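Local coordinates for protein transferrin (Manduca sexta, PDB 6WB6) that carries a single ferric ion, bound together with carbonate, as an iron-transport protein of the transferrin family, at residues Gly203-Gly206 with Ala207-Leu211; Tyr197-Asn200 with Tyr201-Tyr204. All coordinates share one frame; numbering follows the deposited sequence.

Contact 1: Gly203-Gly206 with Ala207-Leu211; sequences GYEG and ALRCL. With FE (Fe (III) ion), chain E.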
loop_
_atom_site.group_PDB
_atom_site.type_symbol
_atom_site.label_atom_id
_atom_site.label_comp_id
_atom_site.label_asym_id
_atom_site.label_seq_id
_atom_site.Cartn_x
_atom_site.Cartn_y
_atom_site.Cartn_z
ATOM N N GLY A 203 2.702 -7.301 20.475
ATOM C CA GLY A 203 2.655 -5.905 20.879
ATOM C C GLY A 203 3.627 -5.651 22.025
ATOM O O GLY A 203 4.317 -6.552 22.502
ATOM N N TYR A 204 3.720 -4.392 22.431
ATOM C CA TYR A 204 4.693 -3.958 23.462
ATOM C C TYR A 204 4.496 -4.686 24.784
ATOM O O TYR A 204 5.449 -5.048 25.352
ATOM C CB TYR A 204 4.643 -2.456 23.706
ATOM C CG TYR A 204 4.820 -1.567 22.503
ATOM C CD1 TYR A 204 6.052 -1.395 21.905
ATOM C CD2 TYR A 204 3.756 -0.850 22.029
ATOM C CE1 TYR A 204 6.227 -0.559 20.828
ATOM C CE2 TYR A 204 3.908 0.011 20.981
ATOM C CZ TYR A 204 5.130 0.127 20.368
ATOM O OH TYR A 204 5.236 1.024 19.418
ATOM N N GLU A 205 3.270 -4.839 25.220
ATOM C CA GLU A 205 3.009 -5.511 26.484
ATOM C C GLU A 205 2.975 -7.020 26.323
ATOM O O GLU A 205 3.511 -7.734 27.160
ATOM C CB GLU A 205 1.682 -5.046 27.077
ATOM C CG GLU A 205 1.558 -5.349 28.546
ATOM C CD GLU A 205 0.312 -4.740 29.146
ATOM O OE1 GLU A 205 -0.276 -3.831 28.507
ATOM O OE2 GLU A 205 -0.069 -5.171 30.255
ATOM N N GLY A 206 2.351 -7.512 25.245
ATOM C CA GLY A 206 2.293 -8.942 25.013
ATOM C C GLY A 206 3.659 -9.577 24.865
ATOM O O GLY A 206 3.858 -10.731 25.241
ATOM N N ALA A 207 4.627 -8.841 24.334
ATOM C CA ALA A 207 5.971 -9.391 24.272
ATOM C C ALA A 207 6.516 -9.658 25.665
ATOM O O ALA A 207 7.204 -10.651 25.882
ATOM C CB ALA A 207 6.895 -8.444 23.522
ATOM N N LEU A 208 6.245 -8.774 26.622
ATOM C CA LEU A 208 6.709 -9.052 27.972
ATOM C C LEU A 208 5.911 -10.198 28.590
ATOM O O LEU A 208 6.465 -10.992 29.347
ATOM C CB LEU A 208 6.640 -7.781 28.836
ATOM C CG LEU A 208 7.560 -6.659 28.298
ATOM C CD1 LEU A 208 7.100 -5.277 28.634
ATOM C CD2 LEU A 208 8.969 -6.883 28.811
ATOM N N ARG A 209 4.628 -10.322 28.260
ATOM C CA ARG A 209 3.871 -11.498 28.705
ATOM C C ARG A 209 4.399 -12.769 28.060
ATOM O O ARG A 209 4.452 -13.827 28.698
ATOM C CB ARG A 209 2.388 -11.331 28.384
ATOM C CG ARG A 209 1.746 -10.208 29.168
ATOM C CD ARG A 209 0.255 -10.207 29.007
ATOM N NE ARG A 209 -0.107 -9.805 27.659
ATOM C CZ ARG A 209 -0.538 -8.594 27.314
ATOM N NH1 ARG A 209 -0.694 -7.634 28.223
ATOM N NH2 ARG A 209 -0.826 -8.346 26.042
ATOM N N CYS A 210 4.745 -12.694 26.776
ATOM C CA CYS A 210 5.416 -13.818 26.146
ATOM C C CYS A 210 6.654 -14.198 26.942
ATOM O O CYS A 210 6.898 -15.376 27.214
ATOM C CB CYS A 210 5.766 -13.457 24.698
ATOM S SG CYS A 210 6.898 -14.574 23.857
ATOM N N LEU A 211 7.414 -13.205 27.377
ATOM C CA LEU A 211 8.650 -13.461 28.117
ATOM C C LEU A 211 8.363 -13.951 29.543
ATOM O O LEU A 211 8.999 -14.900 30.026
ATOM C CB LEU A 211 9.492 -12.179 28.130
ATOM C CG LEU A 211 10.783 -12.144 28.977
ATOM C CD1 LEU A 211 11.864 -12.945 28.324
ATOM C CD2 LEU A 211 11.288 -10.735 29.217
HETATM FE FE FE E . 6.268 0.857 17.594
#
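Gly203 O takes the amide hydrogen of Ala207 N at 2.9 Å, an i to i+4 bond at the head of helix 203-213; the methyl of Ala207 lies against the same oxygen. At Tyr204 the side chain and the backbone part company. CG stands beside the backbone N (chi1 -55°), which carries the phenol away from the following turn and brings OH to the ferric ion at 2.1 Å, one of six bonds to the metal. Tyr90 supplies another ligand, carbonate packs beside the Tyr204 phenol, and Arg120 and Lys222 make cation-pi contacts with its ring. Tyr204 O is touched by Leu208 CD1. Glu205 binds the next turn twice: its O receives Arg209 N at 3.0 Å, in the carbonyl plane, and its extended carboxylate offers OE2 to Arg209 NH1 at 3.3 Å. That salt bridge is the familiar i to i+4 pair, but a skewed, single-oxygen one: NH1 lies alongside CG and CD as well as OE2, with the carboxylate and guanidinium planes 49° apart. At Gly206 the arginine, bent at chi3 (-70°), folds back and lays one face of its guanidinium over the Glu205-Gly206 backbone; a beta carbon on Gly206 would come about 3.3 Å from Arg209 NH2. Arg209 NE hydrogen-bonds Asn200 O in the preceding loop, so the group has a second polar partner besides Glu205. Gly206 O also accepts Cys210 N at a short 2.6 Å. The start of helix 203-213 is packed on several sides: Cys210 is disulfide-bonded to Cys114, Leu208 and Leu211 pack on strands 90-97 and 218-222, Arg209 and Leu208 meet Phe229 of helix 223-229, and Phe225 of that helix touches Glu205 and lies beside the ring of Tyr204.

Contact 2: Tyr197-Asn200 with Tyr201-Tyr204; sequences YPDN and YSGY. With FE (Fe (III) ion), chain E.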
loop_
_atom_site.group_PDB
_atom_site.type_symbol
_atom_site.label_atom_id
_atom_site.label_comp_id
_atom_site.label_asym_id
_atom_site.label_seq_id
_atom_site.Cartn_x
_atom_site.Cartn_y
_atom_site.Cartn_z
ATOM N N TYR A 197 -2.777 -10.091 14.980
ATOM C CA TYR A 197 -3.479 -9.361 16.014
ATOM C C TYR A 197 -4.954 -9.760 16.001
ATOM O O TYR A 197 -5.475 -10.195 14.967
ATOM C CB TYR A 197 -3.356 -7.850 15.793
ATOM C CG TYR A 197 -1.938 -7.380 15.668
ATOM C CD1 TYR A 197 -1.144 -7.265 16.774
ATOM C CD2 TYR A 197 -1.400 -7.058 14.438
ATOM C CE1 TYR A 197 0.136 -6.840 16.678
ATOM C CE2 TYR A 197 -0.122 -6.620 14.329
ATOM C CZ TYR A 197 0.648 -6.518 15.458
ATOM O OH TYR A 197 1.932 -6.084 15.410
ATOM N N PRO A 198 -5.636 -9.694 17.151
ATOM C CA PRO A 198 -5.124 -9.545 18.525
ATOM C C PRO A 198 -4.461 -10.825 18.993
ATOM O O PRO A 198 -4.931 -11.904 18.672
ATOM C CB PRO A 198 -6.383 -9.269 19.370
ATOM C CG PRO A 198 -7.507 -9.077 18.384
ATOM C CD PRO A 198 -7.102 -9.802 17.129
ATOM N N ASP A 199 -3.389 -10.699 19.760
ATOM C CA ASP A 199 -2.699 -11.859 20.301
ATOM C C ASP A 199 -2.086 -11.427 21.618
ATOM O O ASP A 199 -1.230 -10.540 21.647
ATOM C CB ASP A 199 -1.622 -12.385 19.357
ATOM C CG ASP A 199 -0.992 -13.672 19.858
ATOM O OD1 ASP A 199 -0.201 -13.612 20.831
ATOM O OD2 ASP A 199 -1.291 -14.737 19.267
ATOM N N ASN A 200 -2.526 -12.054 22.699
ATOM C CA ASN A 200 -2.076 -11.640 24.014
ATOM C C ASN A 200 -0.560 -11.642 24.182
ATOM O O ASN A 200 -0.067 -11.059 25.157
ATOM C CB ASN A 200 -2.671 -12.543 25.068
ATOM C CG ASN A 200 -2.379 -12.039 26.433
ATOM O OD1 ASN A 200 -2.477 -10.847 26.676
ATOM N ND2 ASN A 200 -1.968 -12.924 27.319
ATOM N N TYR A 201 0.191 -12.260 23.269
ATOM C CA TYR A 201 1.643 -12.328 23.378
ATOM C C TYR A 201 2.355 -11.484 22.318
ATOM O O TYR A 201 3.543 -11.690 22.060
ATOM C CB TYR A 201 2.086 -13.794 23.319
ATOM C CG TYR A 201 1.659 -14.582 24.550
ATOM C CD1 TYR A 201 1.634 -13.981 25.802
ATOM C CD2 TYR A 201 1.256 -15.903 24.458
ATOM C CE1 TYR A 201 1.238 -14.675 26.914
ATOM C CE2 TYR A 201 0.868 -16.601 25.569
ATOM C CZ TYR A 201 0.859 -15.974 26.794
ATOM O OH TYR A 201 0.469 -16.665 27.893
ATOM N N SER A 202 1.664 -10.513 21.729
ATOM C CA SER A 202 2.228 -9.641 20.714
ATOM C C SER A 202 2.095 -8.211 21.200
ATOM O O SER A 202 1.487 -7.939 22.237
ATOM C CB SER A 202 1.541 -9.838 19.351
ATOM O OG SER A 202 0.193 -9.409 19.408
ATOM N N GLY A 203 2.702 -7.301 20.475
ATOM C CA GLY A 203 2.655 -5.905 20.879
ATOM C C GLY A 203 3.627 -5.651 22.025
ATOM O O GLY A 203 4.317 -6.552 22.502
ATOM N N TYR A 204 3.720 -4.392 22.431
ATOM C CA TYR A 204 4.693 -3.958 23.462
ATOM C C TYR A 204 4.496 -4.686 24.784
ATOM O O TYR A 204 5.449 -5.048 25.352
ATOM C CB TYR A 204 4.643 -2.456 23.706
ATOM C CG TYR A 204 4.820 -1.567 22.503
ATOM C CD1 TYR A 204 6.052 -1.395 21.905
ATOM C CD2 TYR A 204 3.756 -0.850 22.029
ATOM C CE1 TYR A 204 6.227 -0.559 20.828
ATOM C CE2 TYR A 204 3.908 0.011 20.981
ATOM C CZ TYR A 204 5.130 0.127 20.368
ATOM O OH TYR A 204 5.236 1.024 19.418
HETATM FE FE FE E . 6.268 0.857 17.594
#
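Asp199 and Ser202, both buried, form the tight part of this contact. Asp199 O is gripped by two donors: Ser202 OG reaches one of its lone pairs in the carbonyl plane at 2.9 Å, while Ser202 N approaches at 2.9 Å from 45° above that plane. Ser202 OG is set for this between its own backbone N and carbonyl carbon (chi1 67°), which also brings it to 3.5 Å from Asp199 CB. Asp199 OD1 folds forward to take Tyr201 N at 2.8 Å, on the anti side of the carboxylate. The backbone bond closes a type I beta turn from Asp199 to Ser202, and the carboxylate bond adds an Asx turn over its first half, just ahead of helix 203-213. Both carboxylate oxygens are further held by amides, OD1 by Glu190 N and OD2 by His191 N. An alanine here would take the carboxylate away and is likely to leave the amides of Tyr201, Glu190 and His191 without their acceptor, and the turn less firmly tied to the neighbouring loop. The partly exposed residues pack more slackly: Asn200 ND2 merely rests 3.7 Å from Tyr201 CE1, with amide and ring planes 36° apart. The Tyr197 ring meets Ser202 OG obliquely, CD1 at 3.6 Å, and its hydroxyl runs on to a hydrogen bond with Arg120, a residue lining the carbonate pocket.

How the contacts relate
The two contacts are consecutive pieces of one chain, sharing Gly203 and Tyr204, with centres about 7 Å apart. Contact 2 leads into helix 203-213 and contact 1 is its opening turns. They also meet across a turn: Arg209 NE lies 2.8 Å from Asn200 O in a probable hydrogen bond, so the arginine paired with Glu205 also holds the preceding loop, and Tyr201 CD1 packs 3.5 Å from Cys210 N. The shared Tyr204 is the direct ligand of the iron. Contact 2 adds a second, indirect route to the site through Tyr197 OH to Arg120, and the Arg120 side chain in turn makes a cation-pi contact with the Tyr204 ring.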